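Local coordinates for protein UDP-N-acetylglucosamine pyrophosphorylase (Entamoeba histolytica, PDB 3OC9) that probably catalyses the formation of UDP-N-acetylglucosamine and diphosphate from UTP and N-acetylglucosamine 1-phosphate, as a nucleotidyltransferase of the UDPGP type 1 family, at residues G56-P61 with D345-V350; H95-T100 with K176-S181; G140-L143 with K149-M152; G159-L164 with S269-A274; N188-D193 with R352-L357. All coordinates share one frame; numbering follows the deposited sequence.

Contact 1: G56-P61 with D345-V350; sequences GMFVLP and DNVNTV
With CG set trans to its own backbone N (chi1 -176°), Phe58 reaches out toward Val347, whose CG1 lies trans to the carbonyl carbon and meets it. The methyl arrives at the rim of the ring, near the ring plane, where CE1 of Phe58 lies 4.1 Å from CG1 of Val347. The same methyl carries the second touch: CG1 of Val347 is 3.8 Å from CD of Pro61, and CB of Val347 is 4.0 Å from CG of Pro61. Val347 therefore fits against the aromatic edge and the proline ring together, crossing each at roughly a right angle. It stands in the first turn of helix 347-364, which opens with a capping box. Asn346 occupies the N-cap; its OD1 accepts from Thr349 N at 3.0 Å, and the reciprocal bond runs from Asn346 N to Thr349 OG1, also 3.0 Å. These bonds satisfy backbone N-H groups at the start of the helix, while Asn346 ND2 donates to Glu342 O. No hydrogen bond crosses, so this surface contact between the segment around short strand 59-60 and the helix start is purely apolar. Leu60 packs on Ile68 and Met71 of helix 68-87.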
# COMPACT_ATOMS: atom_id res chain seq x y z
N GLY A 56 6.99 8.89 3.53
CA GLY A 56 7.64 7.79 4.27
C GLY A 56 8.53 8.24 5.43
O GLY A 56 8.80 7.46 6.37
N MET A 57 9.00 9.49 5.38
CA MET A 57 9.89 10.05 6.42
C MET A 57 9.14 10.58 7.67
O MET A 57 9.79 10.97 8.67
CB MET A 57 10.79 11.15 5.80
CG MET A 57 11.85 10.58 4.82
SD MET A 57 12.72 11.80 3.76
CE MET A 57 13.64 12.73 4.98
N PHE A 58 7.81 10.61 7.60
CA PHE A 58 6.94 11.14 8.70
C PHE A 58 7.02 10.31 9.96
O PHE A 58 6.84 9.09 9.91
CB PHE A 58 5.47 11.26 8.26
CG PHE A 58 4.56 11.89 9.32
CD1 PHE A 58 3.83 11.09 10.21
CD2 PHE A 58 4.47 13.28 9.45
CE1 PHE A 58 3.00 11.65 11.19
CE2 PHE A 58 3.65 13.87 10.45
CZ PHE A 58 2.90 13.04 11.31
N VAL A 59 7.27 10.96 11.10
CA VAL A 59 7.44 10.27 12.39
C VAL A 59 6.10 10.16 13.15
O VAL A 59 5.55 11.18 13.59
CB VAL A 59 8.51 10.99 13.27
CG1 VAL A 59 8.77 10.24 14.60
CG2 VAL A 59 9.82 11.17 12.47
N LEU A 60 5.60 8.94 13.31
CA LEU A 60 4.34 8.71 14.05
C LEU A 60 4.50 8.99 15.56
O LEU A 60 5.40 8.44 16.19
CB LEU A 60 3.85 7.28 13.79
CG LEU A 60 3.73 7.00 12.27
CD1 LEU A 60 3.99 5.53 11.90
CD2 LEU A 60 2.37 7.46 11.78
N PRO A 61 3.60 9.80 16.16
CA PRO A 61 3.79 10.13 17.59
C PRO A 61 3.32 9.05 18.59
O PRO A 61 2.46 9.33 19.44
CB PRO A 61 3.00 11.43 17.76
CG PRO A 61 1.85 11.29 16.75
CD PRO A 61 2.46 10.54 15.57
N ASP A 345 -9.06 9.68 9.55
CA ASP A 345 -7.74 9.32 8.94
C ASP A 345 -6.56 10.20 9.42
O ASP A 345 -5.81 10.77 8.60
CB ASP A 345 -7.82 9.31 7.40
CG ASP A 345 -8.81 8.28 6.86
OD1 ASP A 345 -9.26 7.39 7.61
OD2 ASP A 345 -9.14 8.35 5.66
N ASN A 346 -6.42 10.29 10.75
CA ASN A 346 -5.36 11.11 11.40
C ASN A 346 -4.52 10.32 12.43
O ASN A 346 -4.71 9.10 12.58
CB ASN A 346 -5.98 12.39 12.02
CG ASN A 346 -6.95 12.10 13.16
OD1 ASN A 346 -6.72 11.21 13.98
ND2 ASN A 346 -8.04 12.88 13.22
N VAL A 347 -3.57 10.97 13.11
CA VAL A 347 -2.67 10.25 14.02
C VAL A 347 -3.38 9.58 15.20
O VAL A 347 -2.97 8.51 15.65
CB VAL A 347 -1.43 11.09 14.49
CG1 VAL A 347 -0.50 11.39 13.33
CG2 VAL A 347 -1.86 12.39 15.20
N ASN A 348 -4.47 10.20 15.67
CA ASN A 348 -5.28 9.64 16.74
C ASN A 348 -6.12 8.42 16.33
O ASN A 348 -6.21 7.46 17.10
CB ASN A 348 -6.16 10.72 17.40
CG ASN A 348 -5.35 11.66 18.29
OD1 ASN A 348 -4.26 11.30 18.77
ND2 ASN A 348 -5.85 12.87 18.51
N THR A 349 -6.69 8.45 15.12
CA THR A 349 -7.50 7.31 14.63
C THR A 349 -6.61 6.09 14.34
O THR A 349 -7.00 4.94 14.62
CB THR A 349 -8.42 7.65 13.41
OG1 THR A 349 -7.64 8.00 12.25
CG2 THR A 349 -9.38 8.79 13.74
N VAL A 350 -5.41 6.36 13.81
CA VAL A 350 -4.39 5.30 13.60
C VAL A 350 -3.95 4.66 14.92
O VAL A 350 -3.95 3.43 15.05
CB VAL A 350 -3.16 5.82 12.78
CG1 VAL A 350 -2.04 4.78 12.77
CG2 VAL A 350 -3.58 6.22 11.35

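Contact 2: H95-T100 with K176-S181; sequences HWFLMT and KGIKYS
The contact lies at the end of the mixed central sheet where parallel strands 95-100 and 180-184 begin, the latter after a turn from helix 169-176. His95 and Phe97, two residues apart and so on the same face of their strand, supply one side; Lys176 and Ile178 supply the other. CD1 of Ile178 reaches both aromatic residues, lying 4.3 Å from CB of His95 and 4.5 Å from CZ of Phe97. At Phe97 it comes to the ring edge, near the ring plane. Lys176 adds its aliphatic chain: a bend at chi2 (-77°) brings CD to within 4.1 Å of NE2 of His95, the two side chains crossing at about a right angle. The CA atoms of His95 and Ile178 are 9.0 Å apart, too far for backbone pairing, and no hydrogen bond spans the segments. Strand 36-41 lies between these two strands and pairs in parallel with both, in the alternating strand-and-helix core expected of a GT-A nucleotidyltransferase. Gly177, at positive phi (80°), ends the helix in a Schellman motif; just after it Ile178 points toward strand 95-100. The polar side of His95 is engaged through ND1 with His126 NE2 on strand 125-134, which probably limits the rotation of the imidazole. Phe172 of helix 169-176 meets the His95 ring edge-to-face, and Phe97 packs on Ile169, Phe172 and Met173 of that helix. NZ of Lys176 stays 4.8 Å from NE2 of His95.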
# COMPACT_ATOMS: atom_id res chain seq x y z
N HIS A 95 13.84 -8.48 -1.36
CA HIS A 95 14.22 -7.22 -2.05
C HIS A 95 13.03 -6.21 -2.06
O HIS A 95 11.87 -6.63 -2.19
CB HIS A 95 14.75 -7.53 -3.48
CG HIS A 95 16.13 -8.13 -3.50
ND1 HIS A 95 17.27 -7.35 -3.44
CD2 HIS A 95 16.56 -9.41 -3.52
CE1 HIS A 95 18.34 -8.13 -3.45
NE2 HIS A 95 17.94 -9.39 -3.48
N TRP A 96 13.32 -4.91 -1.90
CA TRP A 96 12.33 -3.82 -1.77
C TRP A 96 12.60 -2.74 -2.83
O TRP A 96 13.68 -2.12 -2.82
CB TRP A 96 12.39 -3.21 -0.34
CG TRP A 96 11.41 -2.08 0.01
CD1 TRP A 96 10.33 -1.62 -0.75
CD2 TRP A 96 11.41 -1.30 1.21
NE1 TRP A 96 9.69 -0.60 -0.06
CE2 TRP A 96 10.33 -0.38 1.13
CE3 TRP A 96 12.23 -1.28 2.36
CZ2 TRP A 96 10.04 0.55 2.15
CZ3 TRP A 96 11.94 -0.36 3.39
CH2 TRP A 96 10.84 0.54 3.27
N PHE A 97 11.64 -2.53 -3.74
CA PHE A 97 11.77 -1.56 -4.85
C PHE A 97 10.89 -0.33 -4.50
O PHE A 97 9.66 -0.47 -4.31
CB PHE A 97 11.37 -2.23 -6.19
CG PHE A 97 12.15 -3.50 -6.48
CD1 PHE A 97 13.47 -3.43 -6.99
CD2 PHE A 97 11.60 -4.76 -6.22
CE1 PHE A 97 14.22 -4.60 -7.21
CE2 PHE A 97 12.34 -5.94 -6.46
CZ PHE A 97 13.66 -5.85 -6.96
N LEU A 98 11.52 0.85 -4.42
CA LEU A 98 10.84 2.07 -3.96
C LEU A 98 10.77 3.10 -5.08
O LEU A 98 11.80 3.62 -5.52
CB LEU A 98 11.57 2.70 -2.76
CG LEU A 98 11.51 1.95 -1.44
CD1 LEU A 98 12.72 1.05 -1.34
CD2 LEU A 98 11.47 2.95 -0.27
N MET A 99 9.55 3.38 -5.55
CA MET A 99 9.36 4.33 -6.68
C MET A 99 9.39 5.80 -6.24
O MET A 99 8.64 6.21 -5.34
CB MET A 99 8.05 4.04 -7.45
CG MET A 99 7.92 4.83 -8.78
SD MET A 99 6.58 4.27 -9.90
CE MET A 99 5.14 4.77 -9.00
N THR A 100 10.29 6.56 -6.88
CA THR A 100 10.45 7.99 -6.57
C THR A 100 10.56 8.78 -7.89
O THR A 100 10.00 8.35 -8.91
CB THR A 100 11.62 8.27 -5.57
OG1 THR A 100 11.65 9.66 -5.24
CG2 THR A 100 12.96 7.85 -6.13
N LYS A 176 17.44 -13.05 -10.05
CA LYS A 176 17.29 -13.45 -8.64
C LYS A 176 16.27 -14.57 -8.38
O LYS A 176 16.21 -15.11 -7.26
CB LYS A 176 16.95 -12.22 -7.77
CG LYS A 176 18.01 -11.11 -7.74
CD LYS A 176 19.17 -11.49 -6.82
CE LYS A 176 20.37 -10.60 -7.05
NZ LYS A 176 21.51 -11.02 -6.18
N GLY A 177 15.47 -14.92 -9.38
CA GLY A 177 14.40 -15.93 -9.24
C GLY A 177 13.10 -15.43 -8.58
O GLY A 177 12.28 -16.23 -8.13
N ILE A 178 12.92 -14.11 -8.53
CA ILE A 178 11.70 -13.50 -7.96
C ILE A 178 10.45 -13.78 -8.83
O ILE A 178 10.44 -13.47 -10.04
CB ILE A 178 11.88 -11.99 -7.69
CG1 ILE A 178 12.96 -11.77 -6.60
CG2 ILE A 178 10.51 -11.30 -7.33
CD1 ILE A 178 13.44 -10.30 -6.47
N LYS A 179 9.44 -14.39 -8.22
CA LYS A 179 8.22 -14.84 -8.93
C LYS A 179 6.95 -14.04 -8.59
O LYS A 179 6.04 -13.94 -9.43
CB LYS A 179 7.95 -16.33 -8.66
CG LYS A 179 9.06 -17.33 -9.10
CD LYS A 179 9.18 -17.40 -10.63
CE LYS A 179 10.17 -18.47 -11.08
NZ LYS A 179 9.89 -18.83 -12.50
N TYR A 180 6.87 -13.52 -7.36
CA TYR A 180 5.67 -12.77 -6.89
C TYR A 180 6.04 -11.49 -6.13
O TYR A 180 6.94 -11.52 -5.29
CB TYR A 180 4.82 -13.67 -5.95
CG TYR A 180 4.26 -14.93 -6.59
CD1 TYR A 180 3.23 -14.85 -7.53
CD2 TYR A 180 4.76 -16.20 -6.26
CE1 TYR A 180 2.70 -16.02 -8.14
CE2 TYR A 180 4.23 -17.38 -6.87
CZ TYR A 180 3.20 -17.26 -7.80
OH TYR A 180 2.66 -18.38 -8.42
N SER A 181 5.35 -10.37 -6.41
CA SER A 181 5.61 -9.06 -5.76
C SER A 181 4.29 -8.48 -5.20
O SER A 181 3.25 -8.56 -5.86
CB SER A 181 6.25 -8.04 -6.74
OG SER A 181 7.51 -8.49 -7.29

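Contact 3: G140-L143 with K149-M152; sequences GKIL and KPYM
Ile142 and Pro150 touch at the long connection of a beta hairpin, where the loop after strand 125-134 folds back beside the start of strand 149-154, its antiparallel partner in the main sheet. The two sides are joined at Leu143 and Tyr151. In Ile142 the branches divide the work: CG2, trans to the backbone N, meets the proline, whereas CG1 lies trans to the carbonyl carbon (chi1 -63°). CG2 sits 3.7 Å from CB of Pro150 and 4.2 Å from its CG, meeting the CB-CG side of the proline ring with the two side chains at a slant. Tyr151 has CG beside its backbone N (chi1 -80°), and its ring continues past the junction to Val288 and Pro289. Its CB and CD2 remain near the carbonyl of Leu143, with CD2 3.9 Å from that O. Ile142 also packs on Pro134, and the backbones of both Leu143 and Tyr151 bond to Val135, just after the preceding strand. The contact lies at the surface, its centre about 30 Å from the centre of the chain. A single hydrogen bond crosses it: Tyr151 N donates to Leu143 O over 3.0 Å, lying in the carbonyl plane with an N-H...O angle of 161°.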
# COMPACT_ATOMS: atom_id res chain seq x y z
N GLY A 140 -3.56 25.06 -22.30
CA GLY A 140 -2.55 24.03 -22.43
C GLY A 140 -1.13 24.54 -22.29
O GLY A 140 -0.19 23.85 -22.68
N LYS A 141 -0.97 25.75 -21.73
CA LYS A 141 0.34 26.41 -21.64
C LYS A 141 1.01 26.17 -20.28
O LYS A 141 0.36 26.25 -19.23
CB LYS A 141 0.20 27.92 -21.91
N ILE A 142 2.31 25.89 -20.31
CA ILE A 142 3.10 25.54 -19.11
C ILE A 142 3.03 26.61 -18.03
O ILE A 142 3.17 27.81 -18.33
CB ILE A 142 4.58 25.25 -19.48
CG1 ILE A 142 4.67 24.03 -20.41
CG2 ILE A 142 5.44 25.04 -18.23
CD1 ILE A 142 6.00 23.89 -21.15
N LEU A 143 2.80 26.19 -16.78
CA LEU A 143 2.89 27.08 -15.60
C LEU A 143 4.31 27.06 -15.01
O LEU A 143 4.86 25.98 -14.74
CB LEU A 143 1.87 26.66 -14.53
CG LEU A 143 0.37 26.83 -14.82
CD1 LEU A 143 -0.47 25.85 -13.97
CD2 LEU A 143 -0.07 28.27 -14.60
N LYS A 149 12.12 27.52 -15.55
CA LYS A 149 11.86 26.50 -14.51
C LYS A 149 10.37 26.13 -14.35
O LYS A 149 9.69 26.64 -13.45
CB LYS A 149 12.44 26.95 -13.17
N PRO A 150 9.87 25.23 -15.20
CA PRO A 150 8.45 24.79 -15.09
C PRO A 150 8.11 24.08 -13.77
O PRO A 150 8.97 23.39 -13.20
CB PRO A 150 8.31 23.79 -16.24
CG PRO A 150 9.40 24.15 -17.23
CD PRO A 150 10.55 24.61 -16.36
N TYR A 151 6.86 24.22 -13.29
CA TYR A 151 6.34 23.31 -12.26
C TYR A 151 6.16 21.92 -12.89
O TYR A 151 5.61 21.80 -13.98
CB TYR A 151 5.00 23.79 -11.67
CG TYR A 151 5.13 24.87 -10.60
CD1 TYR A 151 5.69 24.59 -9.36
CD2 TYR A 151 4.66 26.16 -10.83
CE1 TYR A 151 5.82 25.58 -8.37
CE2 TYR A 151 4.77 27.17 -9.84
CZ TYR A 151 5.35 26.86 -8.62
OH TYR A 151 5.47 27.83 -7.64
N MET A 152 6.62 20.88 -12.19
CA MET A 152 6.59 19.50 -12.71
C MET A 152 5.82 18.57 -11.77
O MET A 152 5.77 18.81 -10.56
CB MET A 152 8.02 18.97 -12.88
CG MET A 152 8.95 19.83 -13.76
SD MET A 152 8.58 19.77 -15.52
CE MET A 152 8.86 18.04 -15.93

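Contact 4: G159-L164 with S269-A274; sequences GLFKAL and SFLEKA
Phe161 and Ala274 mark the closest backbone approach, their CA atoms 6.1 Å apart, where the axes of the short helical segments 160-164 and 269-274 pass 9.1 Å from one another at a signed crossing angle of -102°. Such a nearly perpendicular crossing confines the touching surface to a few side chains around one point. Phe161 is the principal one. CG trans to its carbonyl carbon (chi1 -52°) directs the ring at the second helix, where it is met from two directions. CB of Ala274 stands over one face, 4.1 Å from the centroid of the Phe161 ring and 27° off its normal, a CH-pi contact. Leu271 comes instead to the rim in the ring plane, its CD2 3.8 Å from CE1 of Phe161. The other branch of Leu271, CD1, packs 4.4 Å from CD1 of Leu164, extending the apolar contact by one helical turn. Phe312 and Val315 pack on Phe161 from nearby loops. Leu164 and Leu271 both touch Leu170, so helix 169-176 bounds the same interface, and Leu160, Ala163 and Leu164 rest on Phe128 of the sheet. The one polar link is a water that donates to both backbone carbonyls, 3.1 Å to Phe161 O and 2.9 Å to Leu271 O. Both carbonyl oxygens are acceptors and cannot bond to each other; the water, donating to each, bridges them. With no direct hydrogen bond across, cohesion of the crossing rests on apolar packing and on this bridge.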
# COMPACT_ATOMS: atom_id res chain seq x y z
N GLY A 159 2.37 4.84 -14.01
CA GLY A 159 3.75 4.87 -14.52
C GLY A 159 4.67 3.77 -13.97
O GLY A 159 5.80 3.58 -14.47
N LEU A 160 4.20 3.06 -12.93
CA LEU A 160 4.95 1.94 -12.33
C LEU A 160 5.46 0.92 -13.36
O LEU A 160 6.65 0.56 -13.34
CB LEU A 160 4.11 1.21 -11.25
CG LEU A 160 4.70 -0.07 -10.61
CD1 LEU A 160 5.97 0.22 -9.78
CD2 LEU A 160 3.66 -0.74 -9.70
N PHE A 161 4.58 0.44 -14.25
CA PHE A 161 4.94 -0.73 -15.07
C PHE A 161 6.07 -0.44 -16.09
O PHE A 161 7.04 -1.22 -16.16
CB PHE A 161 3.69 -1.39 -15.69
CG PHE A 161 2.61 -1.72 -14.65
CD1 PHE A 161 2.80 -2.75 -13.71
CD2 PHE A 161 1.42 -1.00 -14.63
CE1 PHE A 161 1.82 -3.06 -12.75
CE2 PHE A 161 0.42 -1.29 -13.66
CZ PHE A 161 0.63 -2.32 -12.72
N LYS A 162 5.98 0.68 -16.82
CA LYS A 162 7.06 1.10 -17.74
C LYS A 162 8.37 1.41 -16.98
O LYS A 162 9.48 1.05 -17.44
CB LYS A 162 6.61 2.30 -18.59
CG LYS A 162 7.64 2.77 -19.64
CD LYS A 162 7.94 1.70 -20.67
CE LYS A 162 8.73 2.28 -21.84
NZ LYS A 162 9.48 1.24 -22.60
N ALA A 163 8.25 2.05 -15.81
CA ALA A 163 9.43 2.36 -14.97
C ALA A 163 10.20 1.13 -14.49
O ALA A 163 11.45 1.17 -14.43
CB ALA A 163 9.03 3.26 -13.78
N LEU A 164 9.49 0.05 -14.14
CA LEU A 164 10.16 -1.21 -13.77
C LEU A 164 11.01 -1.78 -14.95
O LEU A 164 12.14 -2.23 -14.74
CB LEU A 164 9.16 -2.28 -13.27
CG LEU A 164 8.41 -2.03 -11.95
CD1 LEU A 164 7.32 -3.10 -11.78
CD2 LEU A 164 9.32 -2.03 -10.70
N SER A 269 5.78 -12.75 -14.67
CA SER A 269 5.32 -12.88 -16.06
C SER A 269 4.23 -11.85 -16.39
O SER A 269 4.22 -11.28 -17.51
CB SER A 269 4.82 -14.31 -16.34
OG SER A 269 4.40 -14.45 -17.69
N PHE A 270 3.33 -11.59 -15.43
CA PHE A 270 2.29 -10.56 -15.67
C PHE A 270 2.89 -9.14 -15.74
O PHE A 270 2.51 -8.36 -16.63
CB PHE A 270 1.09 -10.62 -14.67
CG PHE A 270 0.04 -9.55 -14.95
CD1 PHE A 270 0.01 -8.37 -14.22
CD2 PHE A 270 -0.87 -9.71 -16.01
CE1 PHE A 270 -0.92 -7.35 -14.53
CE2 PHE A 270 -1.81 -8.70 -16.32
CZ PHE A 270 -1.84 -7.53 -15.57
N LEU A 271 3.84 -8.82 -14.85
CA LEU A 271 4.53 -7.52 -14.90
C LEU A 271 5.24 -7.31 -16.26
O LEU A 271 5.25 -6.19 -16.78
CB LEU A 271 5.55 -7.38 -13.73
CG LEU A 271 4.98 -7.29 -12.30
CD1 LEU A 271 6.11 -7.26 -11.29
CD2 LEU A 271 4.05 -6.08 -12.10
N GLU A 272 5.79 -8.38 -16.84
CA GLU A 272 6.38 -8.29 -18.20
C GLU A 272 5.35 -7.89 -19.27
O GLU A 272 5.66 -7.04 -20.14
CB GLU A 272 7.16 -9.58 -18.55
CG GLU A 272 8.42 -9.77 -17.69
CD GLU A 272 9.11 -11.13 -17.82
OE1 GLU A 272 8.41 -12.18 -17.86
OE2 GLU A 272 10.36 -11.15 -17.87
N LYS A 273 4.14 -8.47 -19.20
CA LYS A 273 3.03 -8.08 -20.12
C LYS A 273 2.56 -6.64 -19.88
O LYS A 273 2.37 -5.88 -20.84
CB LYS A 273 1.82 -9.03 -20.00
CG LYS A 273 2.09 -10.48 -20.32
CD LYS A 273 0.78 -11.30 -20.33
CE LYS A 273 0.99 -12.72 -20.86
NZ LYS A 273 2.03 -13.49 -20.07
N ALA A 274 2.41 -6.27 -18.61
CA ALA A 274 1.93 -4.93 -18.24
C ALA A 274 2.82 -3.79 -18.74
O ALA A 274 2.31 -2.71 -19.11
CB ALA A 274 1.74 -4.84 -16.70
O HOH W 1 6.06 -3.99 -15.15

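Contact 5: N188-D193 with R352-L357; sequences NILCKD and RDWYRL
Leu190 presses against Trp354 and Leu357 with one methyl, CD2, and this is the close-packed half of the contact. CD2 of Leu190 is 3.9 Å from CD1 of Trp354, approaching the indole obliquely, and 4.3 Å from CD2 of Leu357. The Trp354 side chain has CG trans to the backbone N (chi1 -176°), which lays the pyrrole part of the ring next to that methyl. The looser half belongs to the other branch: CD1 of Leu190 comes only to 4.5 Å from CB of Asp353, a partly exposed residue whose carboxylate is engaged with Ser334 through OD2. On the solvent side of the helix, Arg352 and Arg356 are exposed and make no contact with the loop. Leu190 is presented by a type I beta turn from Asn188 to Cys191, in which Cys191 N bonds to Asn188 O at 3.3 Å. An Asx turn reinforces it, Asn188 OD1 accepting from Leu190 N at 3.2 Å with the donor well above the carbonyl plane; that oxygen also accepts from Ser334 N, and ND2 donates to Glu332 O, so three bonds hold the amide. Within the loop, Asp193 N donates to Cys191 SG at 3.5 Å. No hydrogen bond crosses between loop and helix. The loop runs from strand 180-184 toward helix 196-204, with Ile189 and Asp193 touching helix 68-87 and Asn188 and Cys191 touching strand 263-267, while helix 347-364 meets Phe62 through Trp354 and helix 329-332 through Leu357.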
# COMPACT_ATOMS: atom_id res chain seq x y z
N ASN A 188 -1.30 3.34 4.45
CA ASN A 188 -1.93 2.31 5.34
C ASN A 188 -0.97 1.68 6.37
O ASN A 188 -0.19 0.79 6.04
CB ASN A 188 -2.63 1.22 4.50
CG ASN A 188 -3.41 0.18 5.35
OD1 ASN A 188 -3.41 0.18 6.60
ND2 ASN A 188 -4.10 -0.73 4.64
N ILE A 189 -1.05 2.16 7.62
CA ILE A 189 -0.08 1.80 8.67
C ILE A 189 -0.15 0.29 9.06
O ILE A 189 0.86 -0.32 9.44
CB ILE A 189 -0.29 2.74 9.93
CG1 ILE A 189 -0.28 4.24 9.52
CG2 ILE A 189 0.68 2.42 11.08
CD1 ILE A 189 0.94 4.72 8.69
N LEU A 190 -1.33 -0.31 8.93
CA LEU A 190 -1.52 -1.73 9.30
C LEU A 190 -1.18 -2.76 8.21
O LEU A 190 -1.33 -3.97 8.46
CB LEU A 190 -2.94 -1.96 9.85
CG LEU A 190 -3.31 -1.13 11.10
CD1 LEU A 190 -4.73 -1.40 11.56
CD2 LEU A 190 -2.35 -1.38 12.26
N CYS A 191 -0.75 -2.31 7.03
CA CYS A 191 -0.44 -3.24 5.92
C CYS A 191 0.52 -4.39 6.30
O CYS A 191 1.56 -4.16 6.95
CB CYS A 191 0.06 -2.47 4.69
SG CYS A 191 0.29 -3.48 3.19
N LYS A 192 0.17 -5.62 5.91
CA LYS A 192 1.03 -6.79 6.21
C LYS A 192 2.26 -6.95 5.26
O LYS A 192 3.05 -7.88 5.41
CB LYS A 192 0.20 -8.11 6.29
CG LYS A 192 -0.74 -8.25 7.53
CD LYS A 192 -1.51 -9.61 7.44
CE LYS A 192 -2.40 -9.89 8.68
NZ LYS A 192 -3.09 -11.25 8.55
N ASP A 193 2.42 -6.07 4.27
CA ASP A 193 3.59 -6.13 3.36
C ASP A 193 3.61 -7.46 2.59
O ASP A 193 2.57 -7.79 1.99
CB ASP A 193 4.91 -5.78 4.12
CG ASP A 193 4.90 -4.32 4.66
OD1 ASP A 193 4.41 -3.42 3.95
OD2 ASP A 193 5.38 -4.06 5.78
N ARG A 352 -5.61 4.56 17.89
CA ARG A 352 -6.75 3.80 18.43
C ARG A 352 -6.89 2.42 17.79
O ARG A 352 -7.13 1.42 18.50
CB ARG A 352 -8.06 4.62 18.28
CG ARG A 352 -9.33 3.97 18.85
CD ARG A 352 -10.60 4.76 18.49
NE ARG A 352 -10.70 6.00 19.25
CZ ARG A 352 -10.51 7.22 18.74
NH1 ARG A 352 -10.23 7.35 17.45
NH2 ARG A 352 -10.60 8.30 19.51
N ASP A 353 -6.74 2.36 16.46
CA ASP A 353 -6.88 1.11 15.69
C ASP A 353 -5.70 0.13 15.98
O ASP A 353 -5.93 -1.07 16.20
CB ASP A 353 -7.00 1.40 14.17
CG ASP A 353 -8.38 1.97 13.75
OD1 ASP A 353 -9.39 1.77 14.46
OD2 ASP A 353 -8.46 2.61 12.67
N TRP A 354 -4.47 0.65 16.01
CA TRP A 354 -3.28 -0.20 16.29
C TRP A 354 -3.32 -0.79 17.73
O TRP A 354 -3.05 -1.99 17.92
CB TRP A 354 -1.97 0.58 16.00
CG TRP A 354 -0.66 -0.22 16.16
CD1 TRP A 354 -0.37 -1.48 15.66
CD2 TRP A 354 0.54 0.22 16.82
NE1 TRP A 354 0.91 -1.85 16.01
CE2 TRP A 354 1.49 -0.83 16.73
CE3 TRP A 354 0.89 1.39 17.52
CZ2 TRP A 354 2.77 -0.74 17.28
CZ3 TRP A 354 2.18 1.48 18.08
CH2 TRP A 354 3.09 0.41 17.96
N TYR A 355 -3.71 0.03 18.70
CA TYR A 355 -3.84 -0.42 20.10
C TYR A 355 -4.88 -1.54 20.25
O TYR A 355 -4.63 -2.52 20.96
CB TYR A 355 -4.15 0.76 21.05
CG TYR A 355 -3.03 1.78 21.27
CD1 TYR A 355 -1.73 1.57 20.76
CD2 TYR A 355 -3.26 2.96 22.00
CE1 TYR A 355 -0.70 2.51 20.96
CE2 TYR A 355 -2.23 3.91 22.21
CZ TYR A 355 -0.96 3.68 21.69
OH TYR A 355 0.07 4.60 21.90
N ARG A 356 -6.03 -1.42 19.57
CA ARG A 356 -7.10 -2.42 19.67
C ARG A 356 -6.70 -3.76 19.03
O ARG A 356 -7.00 -4.84 19.57
CB ARG A 356 -8.43 -1.89 19.07
CG ARG A 356 -9.11 -0.80 19.92
CD ARG A 356 -10.32 -0.18 19.19
NE ARG A 356 -10.92 0.92 19.95
CZ ARG A 356 -12.02 1.58 19.60
NH1 ARG A 356 -12.68 1.27 18.48
NH2 ARG A 356 -12.48 2.56 20.36
N LEU A 357 -6.02 -3.69 17.87
CA LEU A 357 -5.46 -4.90 17.25
C LEU A 357 -4.48 -5.65 18.18
O LEU A 357 -4.53 -6.90 18.30
CB LEU A 357 -4.78 -4.55 15.90
CG LEU A 357 -4.18 -5.72 15.11
CD1 LEU A 357 -5.22 -6.81 14.80
CD2 LEU A 357 -3.49 -5.20 13.81

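Overall arrangement
Contacts 2, 4 and 5 are buried, whereas contacts 1 and 3 lie at the surface. Contacts 1 and 5 share helix 347-364 and touch through Val350 CG1 and Ile189 CG1, 3.7 Å apart; contacts 2 and 4 likewise touch, Met99 SD to Leu160 CA at 3.7 Å. Contacts 1 and 4 lie on opposite sides of the chain's centre. Contact 3 is remote, its centre about 40 Å from that of contact 5, though it reaches the same sheet as contact 2. Chemistry does not simply follow burial: contact 1, at the surface, depends on side-chain packing as buried contacts 2 and 5 do, contact 3 alone has a direct hydrogen bond across its segments, and contact 4 a water bridge.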